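Local coordinates for protein putative aminooxidase (Propionibacterium acnes, PDB 2BA9) that isomerises polyunsaturated fatty acids, producing conjugated linoleic acid, and binds flavin-adenine dinucleotide, probably as its cofactor, at residues Gly43-Ser48 / Trp368-His373; Tyr281-Cys286 / Thr326-Arg331. All blocks are in the same frame, centred on the assembly; numbering follows the deposited sequence.

Contact 1 (Gly43-Ser48 / Trp368-His373); sequences GGKCHS and WYYFPH. With FAD (flavin-adenine dinucleotide), chain D.
K45 and W368 make the nearest backbone approach between the loop G43-S48 and W368-H373, part of the edge strand 359-373 of the mixed sheet, their CA atoms 7.8 Å apart, where the loop folds through a type II' beta turn from G43 to C46. The gap is bridged by side chains and by FAD. Lysine and indole slide past each other in opposite directions, with K45 CG packed 3.6 Å from W368 CE3. Beyond this point the lysine chain bends twice, and the final torsion (chi4 -74°) brings NZ to the carbonyl of Y369. The K45 NZ to Y369 O hydrogen bond, 3.0 Å long, lies nearly along the C=O axis. K45 NZ also donates to FAD O2A at 2.6 Å and forms a salt bridge with E401, while the backbone N of K45 reaches FAD O1A at 3.0 Å. One residue thus holds both non-bridging oxygens of the same phosphate.

W368 turns one face to the flavin methyl C8M, which sits 3.3 Å from W368 CD1, toward the rim; K45 CA covers another part of that face. At the far end of the indole, W368 presents its edge to the face of H47 in an offset edge-to-face pair, planes at 73°, and its NE1 is satisfied by the carbonyl of M58. Y370 meets the isoalloxazine differently: FAD C9 lies in the plane of the phenol ring, 3.3 Å from Y370 CE1, and the hydroxyl is bonded to F168 O. The G43-G44 pair is consistent with the glycine doublet of FAD-binding amine oxidoreductases, and G44 CA passes close to the adenosine ribose. The ammonium of K45, set between phosphate, carbonyl and E401, probably offsets pyrophosphate charge, whereas the aromatic residues fix the benzenoid end of the flavin by apolar contact.

Contact 2 (Tyr281-Cys286 / Thr326-Arg331); sequences YMVDAC and TTYLLR. With FAD (flavin-adenine dinucleotide), chain D.
M282 and L329, together with D284 and T327, are the hydrogen-bonded pairs of an antiparallel ladder joining two neighbouring strands of the seven-stranded mixed sheet, which, as in amine oxidases, probably belongs to the substrate-binding part of the fold. M282 N donates to L329 O at 3.0 Å, almost straight (170°), and L329 N returns the bond to M282 O; D284 N and T327 O, then T327 N and D284 O, repeat the exchange. The intervening residues Y281, V283 and A285 direct backbone bonds to the other neighbour, strand 359-373, so 281-286 is bonded along both edges.

On the M282, D284, T327 and L329 face, a water can donate to D284 OD2 (2.8 Å) and is hydrogen-bonded to T327 OG1 (2.7 Å), the direction there being undecided. It can also donate to M282 O, which already accepts from L329 N, but its two protons cannot serve every acceptor around it. T327 OG1 (chi1 73°) also lies 3.5 Å from D284 CB. The other oxygen, D284 OD1, is close to E365 OE2, a pairing of like charges that may favour protonation of one carboxyl. Further along the same face, M282 CB and L329 CD1 meet at 3.7 Å, their side chains pointing the same way.

On the opposite face T326 OG1 and Y328 OH share a 2.6 Å hydrogen bond in which either may donate, while Y281 OH is bonded to A167 O. The two tyrosine rings meet obliquely, planes at 38°, and V283 CG2 lies against Y328 CD1. The flavin methyl C7M is set among all three side chains: 3.5 Å from Y281 CE2, 3.6 Å from V283 CG2, and at the edge of the Y328 ring, in its plane.

Both contacts draw on one mixed sheet: strands 359-373 and 277-288 are neighbours in it, and a probable hydrogen bond from W368 N to Y281 O links contact 1 to contact 2. Y370 also packs on Y281, and the W368 indole on V283. Contact 1, nearer the middle of the chain, is only partly buried and ties a loop following strand 33-36 to the sheet by side chains and cofactor, with charge at its centre. Contact 2 is buried, strand against strand, and is held by backbone bonds and apolar side-chain packing, with a water on one face. Their FAD contacts are complementary: C8M, C9 and a phosphate for the first, C7M for the second.

Contact 1 (Gly43-Ser48 / Trp368-His373)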
ATOM      1  N   GLY A  43     -12.581   4.164   1.691  1.00 25.20           N
ATOM      2  CA  GLY A  43     -11.213   4.471   2.058  1.00 24.77           C
ATOM      3  C   GLY A  43     -10.328   3.239   2.073  1.00 24.87           C
ATOM      4  O   GLY A  43      -9.085   3.353   2.023  1.00 23.80           O
ATOM      5  N   GLY A  44     -10.956   2.059   2.137  1.00 25.06           N
ATOM      6  CA  GLY A  44     -10.217   0.799   2.261  1.00 25.06           C
ATOM      7  C   GLY A  44      -9.191   0.798   3.392  1.00 25.20           C
ATOM      8  O   GLY A  44      -9.553   0.861   4.582  1.00 25.01           O
ATOM      9  N   LYS A  45      -7.913   0.738   3.019  1.00 24.56           N
ATOM     10  CA  LYS A  45      -6.819   0.631   3.995  1.00 24.68           C
ATOM     11  C   LYS A  45      -6.300   2.006   4.467  1.00 24.74           C
ATOM     12  O   LYS A  45      -5.369   2.094   5.277  1.00 24.61           O
ATOM     13  CB  LYS A  45      -5.692  -0.262   3.452  1.00 24.40           C
ATOM     14  CG  LYS A  45      -6.134  -1.714   3.247  1.00 23.31           C
ATOM     15  CD  LYS A  45      -4.955  -2.665   3.113  1.00 22.96           C
ATOM     16  CE  LYS A  45      -4.299  -2.564   1.733  1.00 23.11           C
ATOM     17  NZ  LYS A  45      -5.123  -3.198   0.662  1.00 21.07           N
ATOM     18  N   CYS A  46      -6.913   3.066   3.948  1.00 25.00           N
ATOM     19  CA  CYS A  46      -6.914   4.367   4.610  1.00 25.51           C
ATOM     20  C   CYS A  46      -8.100   4.344   5.557  1.00 25.48           C
ATOM     21  O   CYS A  46      -9.236   4.621   5.150  1.00 25.76           O
ATOM     22  CB  CYS A  46      -7.059   5.497   3.610  1.00 25.64           C
ATOM     23  SG  CYS A  46      -5.652   5.645   2.508  1.00 26.87           S
ATOM     24  N   HIS A  47      -7.827   3.996   6.814  1.00 25.30           N
ATOM     25  CA  HIS A  47      -8.873   3.651   7.775  1.00 25.40           C
ATOM     26  C   HIS A  47      -8.574   4.288   9.104  1.00 25.42           C
ATOM     27  O   HIS A  47      -7.641   3.867   9.808  1.00 25.48           O
ATOM     28  CB  HIS A  47      -8.949   2.138   7.926  1.00 25.41           C
ATOM     29  CG  HIS A  47     -10.227   1.654   8.530  1.00 26.78           C
ATOM     30  ND1 HIS A  47     -11.428   1.706   7.857  1.00 27.99           N
ATOM     31  CD2 HIS A  47     -10.494   1.106   9.737  1.00 26.64           C
ATOM     32  CE1 HIS A  47     -12.379   1.205   8.625  1.00 27.79           C
ATOM     33  NE2 HIS A  47     -11.837   0.826   9.767  1.00 26.76           N
ATOM     34  N   SER A  48      -9.398   5.270   9.466  1.00 25.44           N
ATOM     35  CA  SER A  48      -9.126   6.148  10.595  1.00 25.71           C
ATOM     36  C   SER A  48     -10.309   6.220  11.582  1.00 25.85           C
ATOM     37  O   SER A  48     -11.115   7.147  11.522  1.00 25.26           O
ATOM     38  CB  SER A  48      -8.797   7.548  10.066  1.00 25.94           C
ATOM     39  OG  SER A  48      -7.961   7.474   8.917  1.00 25.97           O
ATOM     40  N   TRP A 368      -4.389  -7.086   7.642  1.00 26.52           N
ATOM     41  CA  TRP A 368      -4.813  -6.531   6.363  1.00 26.33           C
ATOM     42  C   TRP A 368      -4.336  -7.396   5.201  1.00 26.10           C
ATOM     43  O   TRP A 368      -3.252  -7.974   5.254  1.00 26.57           O
ATOM     44  CB  TRP A 368      -4.192  -5.158   6.177  1.00 26.39           C
ATOM     45  CG  TRP A 368      -4.614  -4.101   7.115  1.00 26.37           C
ATOM     46  CD1 TRP A 368      -3.889  -3.589   8.147  1.00 26.15           C
ATOM     47  CD2 TRP A 368      -5.843  -3.366   7.084  1.00 26.04           C
ATOM     48  NE1 TRP A 368      -4.586  -2.586   8.760  1.00 25.70           N
ATOM     49  CE2 TRP A 368      -5.791  -2.427   8.128  1.00 25.71           C
ATOM     50  CE3 TRP A 368      -6.980  -3.408   6.269  1.00 25.96           C
ATOM     51  CZ2 TRP A 368      -6.833  -1.531   8.383  1.00 25.94           C
ATOM     52  CZ3 TRP A 368      -8.020  -2.520   6.526  1.00 26.26           C
ATOM     53  CH2 TRP A 368      -7.937  -1.597   7.576  1.00 25.60           C
ATOM     54  N   TYR A 369      -5.146  -7.468   4.148  1.00 25.82           N
ATOM     55  CA  TYR A 369      -4.697  -7.973   2.856  1.00 25.32           C
ATOM     56  C   TYR A 369      -3.841  -6.854   2.291  1.00 25.44           C
ATOM     57  O   TYR A 369      -4.336  -5.757   1.960  1.00 25.02           O
ATOM     58  CB  TYR A 369      -5.868  -8.273   1.935  1.00 25.29           C
ATOM     59  CG  TYR A 369      -5.481  -8.676   0.536  1.00 24.44           C
ATOM     60  CD1 TYR A 369      -5.304 -10.013   0.192  1.00 24.03           C
ATOM     61  CD2 TYR A 369      -5.315  -7.715  -0.463  1.00 24.97           C
ATOM     62  CE1 TYR A 369      -4.974 -10.382  -1.123  1.00 24.37           C
ATOM     63  CE2 TYR A 369      -4.978  -8.075  -1.762  1.00 23.81           C
ATOM     64  CZ  TYR A 369      -4.803  -9.399  -2.078  1.00 24.21           C
ATOM     65  OH  TYR A 369      -4.472  -9.735  -3.365  1.00 26.43           O
ATOM     66  N   TYR A 370      -2.550  -7.135   2.205  1.00 25.07           N
ATOM     67  CA  TYR A 370      -1.564  -6.099   2.036  1.00 24.92           C
ATOM     68  C   TYR A 370      -0.614  -6.458   0.915  1.00 25.00           C
ATOM     69  O   TYR A 370      -0.306  -7.634   0.687  1.00 24.45           O
ATOM     70  CB  TYR A 370      -0.784  -5.922   3.339  1.00 24.85           C
ATOM     71  CG  TYR A 370      -0.119  -4.569   3.476  1.00 24.21           C
ATOM     72  CD1 TYR A 370      -0.877  -3.423   3.653  1.00 23.16           C
ATOM     73  CD2 TYR A 370       1.262  -4.442   3.437  1.00 24.42           C
ATOM     74  CE1 TYR A 370      -0.280  -2.179   3.774  1.00 24.49           C
ATOM     75  CE2 TYR A 370       1.873  -3.193   3.563  1.00 25.01           C
ATOM     76  CZ  TYR A 370       1.086  -2.066   3.735  1.00 23.09           C
ATOM     77  OH  TYR A 370       1.656  -0.840   3.864  1.00 23.60           O
ATOM     78  N   PHE A 371      -0.167  -5.416   0.230  1.00 24.99           N
ATOM     79  CA  PHE A 371       0.849  -5.490  -0.807  1.00 24.67           C
ATOM     80  C   PHE A 371       0.752  -6.699  -1.726  1.00 24.86           C
ATOM     81  O   PHE A 371       1.634  -7.554  -1.705  1.00 24.29           O
ATOM     82  CB  PHE A 371       2.255  -5.404  -0.177  1.00 24.83           C
ATOM     83  CG  PHE A 371       3.379  -5.338  -1.196  1.00 24.32           C
ATOM     84  CD1 PHE A 371       3.246  -4.593  -2.373  1.00 24.76           C
ATOM     85  CD2 PHE A 371       4.558  -6.024  -0.981  1.00 25.45           C
ATOM     86  CE1 PHE A 371       4.282  -4.509  -3.302  1.00 24.54           C
ATOM     87  CE2 PHE A 371       5.600  -5.972  -1.923  1.00 24.78           C
ATOM     88  CZ  PHE A 371       5.458  -5.202  -3.084  1.00 25.37           C
ATOM     89  N   PRO A 372      -0.312  -6.768  -2.552  1.00 24.97           N
ATOM     90  CA  PRO A 372      -0.291  -7.823  -3.555  1.00 25.30           C
ATOM     91  C   PRO A 372       0.851  -7.581  -4.523  1.00 25.26           C
ATOM     92  O   PRO A 372       1.082  -6.448  -4.955  1.00 25.01           O
ATOM     93  CB  PRO A 372      -1.641  -7.671  -4.274  1.00 25.18           C
ATOM     94  CG  PRO A 372      -2.032  -6.222  -4.032  1.00 24.95           C
ATOM     95  CD  PRO A 372      -1.530  -5.941  -2.641  1.00 25.02           C
ATOM     96  N   HIS A 373       1.561  -8.642  -4.856  1.00 25.54           N
ATOM     97  CA  HIS A 373       2.665  -8.561  -5.790  1.00 25.51           C
ATOM     98  C   HIS A 373       2.967  -9.957  -6.341  1.00 25.79           C
ATOM     99  O   HIS A 373       2.319 -10.937  -5.956  1.00 25.61           O
ATOM    100  CB  HIS A 373       3.890  -7.950  -5.110  1.00 25.18           C
ATOM    101  CG  HIS A 373       4.433  -8.757  -3.977  1.00 24.88           C
ATOM    102  ND1 HIS A 373       3.841  -8.785  -2.728  1.00 25.43           N
ATOM    103  CD2 HIS A 373       5.541  -9.524  -3.884  1.00 23.48           C
ATOM    104  CE1 HIS A 373       4.553  -9.551  -1.924  1.00 24.01           C
ATOM    105  NE2 HIS A 373       5.589 -10.015  -2.598  1.00 23.65           N
TER
HETATM  106  PA  FAD D 500      -7.745  -0.894  -0.615  1.00 19.59           P
HETATM  107  O1A FAD D 500      -7.280   0.310   0.150  1.00 19.96           O
HETATM  108  O2A FAD D 500      -7.495  -2.245   0.023  1.00 19.83           O
HETATM  109  O5B FAD D 500      -9.329  -0.782  -0.826  1.00 20.92           O
HETATM  110  C5B FAD D 500      -9.957  -1.795  -1.577  1.00 23.05           C
HETATM  111  C4B FAD D 500     -11.462  -1.661  -1.472  1.00 23.62           C
HETATM  112  O4B FAD D 500     -12.065  -2.664  -2.264  1.00 24.57           O
HETATM  113  C3B FAD D 500     -11.952  -1.814  -0.031  1.00 23.93           C
HETATM  114  O3B FAD D 500     -12.757  -0.712   0.322  1.00 23.63           O
HETATM  115  C2B FAD D 500     -12.700  -3.126  -0.047  1.00 24.35           C
HETATM  116  O2B FAD D 500     -13.720  -3.200   0.949  1.00 24.46           O
HETATM  117  C1B FAD D 500     -13.128  -3.216  -1.523  1.00 24.38           C
HETATM  118  N9A FAD D 500     -13.408  -4.616  -1.890  1.00 23.97           N
HETATM  119  C8A FAD D 500     -12.578  -5.707  -1.737  1.00 24.64           C
HETATM  120  N7A FAD D 500     -13.231  -6.819  -2.180  1.00 23.58           N
HETATM  121  C5A FAD D 500     -14.466  -6.447  -2.615  1.00 24.46           C
HETATM  122  C6A FAD D 500     -15.557  -7.160  -3.151  1.00 23.92           C
HETATM  123  N6A FAD D 500     -15.345  -8.410  -3.676  1.00 23.78           N
HETATM  124  N1A FAD D 500     -16.695  -6.456  -3.530  1.00 24.67           N
HETATM  125  C2A FAD D 500     -16.796  -5.086  -3.330  1.00 25.15           C
HETATM  126  N3A FAD D 500     -15.716  -4.396  -2.796  1.00 24.60           N
HETATM  127  C4A FAD D 500     -14.584  -5.059  -2.427  1.00 24.25           C
HETATM  128  N1  FAD D 500      -0.066   3.975   1.831  1.00 25.89           N
HETATM  129  C2  FAD D 500       0.715   5.097   1.640  1.00 28.77           C
HETATM  130  O2  FAD D 500       0.651   5.715   0.578  1.00 25.85           O
HETATM  131  N3  FAD D 500       1.586   5.503   2.632  1.00 29.83           N
HETATM  132  C4  FAD D 500       1.656   4.810   3.822  1.00 29.28           C
HETATM  133  O4  FAD D 500       2.436   5.213   4.700  1.00 30.85           O
HETATM  134  C4X FAD D 500       0.855   3.681   4.024  1.00 27.21           C
HETATM  135  N5  FAD D 500       0.914   2.947   5.196  1.00 24.38           N
HETATM  136  C5X FAD D 500       0.014   1.934   5.466  1.00 24.27           C
HETATM  137  C6  FAD D 500       0.004   1.308   6.711  1.00 23.47           C
HETATM  138  C7  FAD D 500      -0.933   0.314   6.981  1.00 23.93           C
HETATM  139  C7M FAD D 500      -0.925  -0.327   8.340  1.00 23.84           C
HETATM  140  C8  FAD D 500      -1.851  -0.060   6.003  1.00 23.67           C
HETATM  141  C8M FAD D 500      -2.877  -1.125   6.243  1.00 22.83           C
HETATM  142  C9  FAD D 500      -1.829   0.568   4.761  1.00 23.66           C
HETATM  143  C9A FAD D 500      -0.894   1.562   4.472  1.00 24.16           C
HETATM  144  N10 FAD D 500      -0.839   2.195   3.216  1.00 23.80           N
HETATM  145  C10 FAD D 500      -0.023   3.286   3.019  1.00 25.30           C
HETATM  146  C1' FAD D 500      -1.376   1.526   1.996  1.00 20.63           C
HETATM  147  C2' FAD D 500      -2.672   2.167   1.517  1.00 19.91           C
HETATM  148  O2' FAD D 500      -3.603   2.349   2.578  1.00 21.29           O
HETATM  149  C3' FAD D 500      -3.247   1.273   0.429  1.00 20.46           C
HETATM  150  O3' FAD D 500      -2.234   0.999  -0.542  1.00 20.43           O
HETATM  151  C4' FAD D 500      -4.464   1.915  -0.217  1.00 20.53           C
HETATM  152  O4' FAD D 500      -5.571   1.939   0.677  1.00 24.59           O
HETATM  153  C5' FAD D 500      -4.789   1.155  -1.494  1.00 21.46           C
HETATM  154  O5' FAD D 500      -6.063   1.509  -1.955  1.00 20.30           O
HETATM  155  P   FAD D 500      -6.885   0.499  -2.919  1.00 20.53           P
HETATM  156  O1P FAD D 500      -8.255   1.067  -3.235  1.00 20.58           O
HETATM  157  O2P FAD D 500      -6.067   0.268  -4.142  1.00 23.73           O
HETATM  158  O3P FAD D 500      -7.093  -0.856  -2.082  1.00 21.28           O

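Contact 2 (Tyr281-Cys286 / Thr326-Arg331)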
ATOM      1  N   TYR A 281      -0.232  -8.274   7.139  1.00 26.68           N
ATOM      2  CA  TYR A 281       0.274  -7.145   7.943  1.00 26.42           C
ATOM      3  C   TYR A 281      -0.707  -6.783   9.056  1.00 26.54           C
ATOM      4  O   TYR A 281      -1.847  -6.368   8.781  1.00 26.06           O
ATOM      5  CB  TYR A 281       0.471  -5.939   7.012  1.00 26.64           C
ATOM      6  CG  TYR A 281       1.264  -4.751   7.528  1.00 26.41           C
ATOM      7  CD1 TYR A 281       2.320  -4.909   8.431  1.00 27.66           C
ATOM      8  CD2 TYR A 281       1.005  -3.467   7.036  1.00 26.04           C
ATOM      9  CE1 TYR A 281       3.075  -3.805   8.864  1.00 27.76           C
ATOM     10  CE2 TYR A 281       1.738  -2.369   7.455  1.00 26.85           C
ATOM     11  CZ  TYR A 281       2.780  -2.538   8.376  1.00 27.69           C
ATOM     12  OH  TYR A 281       3.538  -1.450   8.777  1.00 25.37           O
ATOM     13  N   MET A 282      -0.269  -6.950  10.310  1.00 26.51           N
ATOM     14  CA  MET A 282      -1.161  -6.840  11.465  1.00 26.35           C
ATOM     15  C   MET A 282      -0.890  -5.595  12.283  1.00 26.14           C
ATOM     16  O   MET A 282       0.234  -5.326  12.705  1.00 26.11           O
ATOM     17  CB  MET A 282      -1.056  -8.073  12.361  1.00 26.49           C
ATOM     18  CG  MET A 282      -2.040  -8.069  13.517  1.00 27.34           C
ATOM     19  SD  MET A 282      -2.316  -9.700  14.239  1.00 29.11           S
ATOM     20  CE  MET A 282      -1.291  -9.616  15.699  1.00 29.20           C
ATOM     21  N   VAL A 283      -1.955  -4.847  12.512  1.00 26.08           N
ATOM     22  CA  VAL A 283      -1.912  -3.629  13.301  1.00 25.38           C
ATOM     23  C   VAL A 283      -2.721  -3.884  14.557  1.00 25.46           C
ATOM     24  O   VAL A 283      -3.794  -4.475  14.501  1.00 25.26           O
ATOM     25  CB  VAL A 283      -2.515  -2.444  12.538  1.00 25.71           C
ATOM     26  CG1 VAL A 283      -2.412  -1.147  13.354  1.00 24.17           C
ATOM     27  CG2 VAL A 283      -1.842  -2.305  11.173  1.00 25.06           C
ATOM     28  N   ASP A 284      -2.177  -3.452  15.690  1.00 25.17           N
ATOM     29  CA  ASP A 284      -2.882  -3.485  16.952  1.00 25.27           C
ATOM     30  C   ASP A 284      -2.893  -2.077  17.501  1.00 25.12           C
ATOM     31  O   ASP A 284      -1.837  -1.448  17.603  1.00 24.75           O
ATOM     32  CB  ASP A 284      -2.179  -4.410  17.942  1.00 25.29           C
ATOM     33  CG  ASP A 284      -2.360  -5.858  17.616  1.00 25.76           C
ATOM     34  OD1 ASP A 284      -3.162  -6.505  18.315  1.00 28.51           O
ATOM     35  OD2 ASP A 284      -1.689  -6.360  16.689  1.00 26.78           O
ATOM     36  N   ALA A 285      -4.084  -1.594  17.845  1.00 25.65           N
ATOM     37  CA  ALA A 285      -4.257  -0.280  18.469  1.00 25.99           C
ATOM     38  C   ALA A 285      -4.242  -0.477  19.972  1.00 25.59           C
ATOM     39  O   ALA A 285      -5.087  -1.191  20.502  1.00 26.38           O
ATOM     40  CB  ALA A 285      -5.572   0.398  18.006  1.00 25.71           C
ATOM     41  N   CYS A 286      -3.273   0.155  20.637  1.00 25.90           N
ATOM     42  CA  CYS A 286      -2.945  -0.117  22.040  1.00 26.23           C
ATOM     43  C   CYS A 286      -3.108   1.095  22.954  1.00 26.32           C
ATOM     44  O   CYS A 286      -2.749   2.190  22.584  1.00 27.23           O
ATOM     45  CB  CYS A 286      -1.496  -0.605  22.150  1.00 25.82           C
ATOM     46  SG  CYS A 286      -1.108  -2.099  21.213  1.00 26.63           S
ATOM     47  N   THR A 326      -0.283   2.558  17.916  1.00 25.92           N
ATOM     48  CA  THR A 326      -0.481   1.386  17.071  1.00 26.23           C
ATOM     49  C   THR A 326       0.868   0.683  16.860  1.00 25.97           C
ATOM     50  O   THR A 326       1.924   1.330  16.795  1.00 25.32           O
ATOM     51  CB  THR A 326      -1.169   1.728  15.707  1.00 26.81           C
ATOM     52  OG1 THR A 326      -0.509   2.831  15.078  1.00 27.13           O
ATOM     53  CG2 THR A 326      -2.651   2.063  15.902  1.00 26.75           C
ATOM     54  N   THR A 327       0.810  -0.642  16.772  1.00 26.04           N
ATOM     55  CA  THR A 327       1.977  -1.485  16.546  1.00 25.91           C
ATOM     56  C   THR A 327       1.812  -2.218  15.231  1.00 26.60           C
ATOM     57  O   THR A 327       0.679  -2.471  14.790  1.00 26.96           O
ATOM     58  CB  THR A 327       2.164  -2.545  17.664  1.00 25.65           C
ATOM     59  OG1 THR A 327       1.170  -3.565  17.522  1.00 24.05           O
ATOM     60  CG2 THR A 327       2.078  -1.917  19.058  1.00 25.63           C
ATOM     61  N   TYR A 328       2.949  -2.592  14.638  1.00 26.78           N
ATOM     62  CA  TYR A 328       3.009  -3.167  13.287  1.00 26.56           C
ATOM     63  C   TYR A 328       3.946  -4.369  13.246  1.00 26.04           C
ATOM     64  O   TYR A 328       5.114  -4.260  13.615  1.00 25.78           O
ATOM     65  CB  TYR A 328       3.478  -2.088  12.304  1.00 26.24           C
ATOM     66  CG  TYR A 328       2.611  -0.840  12.370  1.00 27.12           C
ATOM     67  CD1 TYR A 328       1.564  -0.639  11.465  1.00 25.48           C
ATOM     68  CD2 TYR A 328       2.818   0.119  13.357  1.00 26.51           C
ATOM     69  CE1 TYR A 328       0.753   0.474  11.552  1.00 25.28           C
ATOM     70  CE2 TYR A 328       2.018   1.240  13.447  1.00 26.79           C
ATOM     71  CZ  TYR A 328       0.986   1.416  12.535  1.00 26.13           C
ATOM     72  OH  TYR A 328       0.194   2.528  12.630  1.00 24.93           O
ATOM     73  N   LEU A 329       3.428  -5.510  12.804  1.00 25.72           N
ATOM     74  CA  LEU A 329       4.235  -6.726  12.609  1.00 25.53           C
ATOM     75  C   LEU A 329       3.775  -7.446  11.355  1.00 25.97           C
ATOM     76  O   LEU A 329       2.648  -7.228  10.859  1.00 27.26           O
ATOM     77  CB  LEU A 329       4.124  -7.680  13.812  1.00 25.13           C
ATOM     78  CG  LEU A 329       2.718  -8.203  14.199  1.00 24.18           C
ATOM     79  CD1 LEU A 329       2.258  -9.372  13.361  1.00 24.22           C
ATOM     80  CD2 LEU A 329       2.628  -8.567  15.685  1.00 23.55           C
ATOM     81  N   LEU A 330       4.635  -8.319  10.849  1.00 26.11           N
ATOM     82  CA  LEU A 330       4.314  -9.109   9.664  1.00 26.06           C
ATOM     83  C   LEU A 330       4.219 -10.596  10.010  1.00 25.93           C
ATOM     84  O   LEU A 330       5.024 -11.117  10.789  1.00 26.07           O
ATOM     85  CB  LEU A 330       5.361  -8.907   8.572  1.00 25.47           C
ATOM     86  CG  LEU A 330       5.081  -7.822   7.543  1.00 23.81           C
ATOM     87  CD1 LEU A 330       6.337  -7.642   6.711  1.00 22.30           C
ATOM     88  CD2 LEU A 330       3.868  -8.178   6.689  1.00 19.61           C
ATOM     89  N   ARG A 331       3.253 -11.261   9.391  1.00 26.02           N
ATOM     90  CA  ARG A 331       2.937 -12.651   9.699  1.00 26.72           C
ATOM     91  C   ARG A 331       3.444 -13.663   8.676  1.00 26.63           C
ATOM     92  O   ARG A 331       3.351 -14.861   8.917  1.00 27.18           O
ATOM     93  CB  ARG A 331       1.421 -12.825   9.880  1.00 26.22           C
ATOM     94  CG  ARG A 331       0.904 -12.103  11.120  1.00 27.73           C
ATOM     95  CD  ARG A 331      -0.588 -12.241  11.347  1.00 29.42           C
ATOM     96  NE  ARG A 331      -1.093 -13.564  11.011  1.00 30.01           N
ATOM     97  CZ  ARG A 331      -2.372 -13.913  11.045  1.00 33.64           C
ATOM     98  NH1 ARG A 331      -3.296 -13.050  11.449  1.00 34.38           N
ATOM     99  NH2 ARG A 331      -2.726 -15.148  10.697  1.00 35.48           N
TER
HETATM  100  PA  FAD D 500      -7.745  -0.894  -0.615  1.00 19.59           P
HETATM  101  O1A FAD D 500      -7.280   0.310   0.150  1.00 19.96           O
HETATM  102  O2A FAD D 500      -7.495  -2.245   0.023  1.00 19.83           O
HETATM  103  O5B FAD D 500      -9.329  -0.782  -0.826  1.00 20.92           O
HETATM  104  C5B FAD D 500      -9.957  -1.795  -1.577  1.00 23.05           C
HETATM  105  C4B FAD D 500     -11.462  -1.661  -1.472  1.00 23.62           C
HETATM  106  O4B FAD D 500     -12.065  -2.664  -2.264  1.00 24.57           O
HETATM  107  C3B FAD D 500     -11.952  -1.814  -0.031  1.00 23.93           C
HETATM  108  O3B FAD D 500     -12.757  -0.712   0.322  1.00 23.63           O
HETATM  109  C2B FAD D 500     -12.700  -3.126  -0.047  1.00 24.35           C
HETATM  110  O2B FAD D 500     -13.720  -3.200   0.949  1.00 24.46           O
HETATM  111  C1B FAD D 500     -13.128  -3.216  -1.523  1.00 24.38           C
HETATM  112  N9A FAD D 500     -13.408  -4.616  -1.890  1.00 23.97           N
HETATM  113  C8A FAD D 500     -12.578  -5.707  -1.737  1.00 24.64           C
HETATM  114  N7A FAD D 500     -13.231  -6.819  -2.180  1.00 23.58           N
HETATM  115  C5A FAD D 500     -14.466  -6.447  -2.615  1.00 24.46           C
HETATM  116  C6A FAD D 500     -15.557  -7.160  -3.151  1.00 23.92           C
HETATM  117  N6A FAD D 500     -15.345  -8.410  -3.676  1.00 23.78           N
HETATM  118  N1A FAD D 500     -16.695  -6.456  -3.530  1.00 24.67           N
HETATM  119  C2A FAD D 500     -16.796  -5.086  -3.330  1.00 25.15           C
HETATM  120  N3A FAD D 500     -15.716  -4.396  -2.796  1.00 24.60           N
HETATM  121  C4A FAD D 500     -14.584  -5.059  -2.427  1.00 24.25           C
HETATM  122  N1  FAD D 500      -0.066   3.975   1.831  1.00 25.89           N
HETATM  123  C2  FAD D 500       0.715   5.097   1.640  1.00 28.77           C
HETATM  124  O2  FAD D 500       0.651   5.715   0.578  1.00 25.85           O
HETATM  125  N3  FAD D 500       1.586   5.503   2.632  1.00 29.83           N
HETATM  126  C4  FAD D 500       1.656   4.810   3.822  1.00 29.28           C
HETATM  127  O4  FAD D 500       2.436   5.213   4.700  1.00 30.85           O
HETATM  128  C4X FAD D 500       0.855   3.681   4.024  1.00 27.21           C
HETATM  129  N5  FAD D 500       0.914   2.947   5.196  1.00 24.38           N
HETATM  130  C5X FAD D 500       0.014   1.934   5.466  1.00 24.27           C
HETATM  131  C6  FAD D 500       0.004   1.308   6.711  1.00 23.47           C
HETATM  132  C7  FAD D 500      -0.933   0.314   6.981  1.00 23.93           C
HETATM  133  C7M FAD D 500      -0.925  -0.327   8.340  1.00 23.84           C
HETATM  134  C8  FAD D 500      -1.851  -0.060   6.003  1.00 23.67           C
HETATM  135  C8M FAD D 500      -2.877  -1.125   6.243  1.00 22.83           C
HETATM  136  C9  FAD D 500      -1.829   0.568   4.761  1.00 23.66           C
HETATM  137  C9A FAD D 500      -0.894   1.562   4.472  1.00 24.16           C
HETATM  138  N10 FAD D 500      -0.839   2.195   3.216  1.00 23.80           N
HETATM  139  C10 FAD D 500      -0.023   3.286   3.019  1.00 25.30           C
HETATM  140  C1' FAD D 500      -1.376   1.526   1.996  1.00 20.63           C
HETATM  141  C2' FAD D 500      -2.672   2.167   1.517  1.00 19.91           C
HETATM  142  O2' FAD D 500      -3.603   2.349   2.578  1.00 21.29           O
HETATM  143  C3' FAD D 500      -3.247   1.273   0.429  1.00 20.46           C
HETATM  144  O3' FAD D 500      -2.234   0.999  -0.542  1.00 20.43           O
HETATM  145  C4' FAD D 500      -4.464   1.915  -0.217  1.00 20.53           C
HETATM  146  O4' FAD D 500      -5.571   1.939   0.677  1.00 24.59           O
HETATM  147  C5' FAD D 500      -4.789   1.155  -1.494  1.00 21.46           C
HETATM  148  O5' FAD D 500      -6.063   1.509  -1.955  1.00 20.30           O
HETATM  149  P   FAD D 500      -6.885   0.499  -2.919  1.00 20.53           P
HETATM  150  O1P FAD D 500      -8.255   1.067  -3.235  1.00 20.58           O
HETATM  151  O2P FAD D 500      -6.067   0.268  -4.142  1.00 23.73           O
HETATM  152  O3P FAD D 500      -7.093  -0.856  -2.082  1.00 21.28           O
HETATM  153  O   HOH W   1       0.725  -5.368  15.630  1.00 16.35           O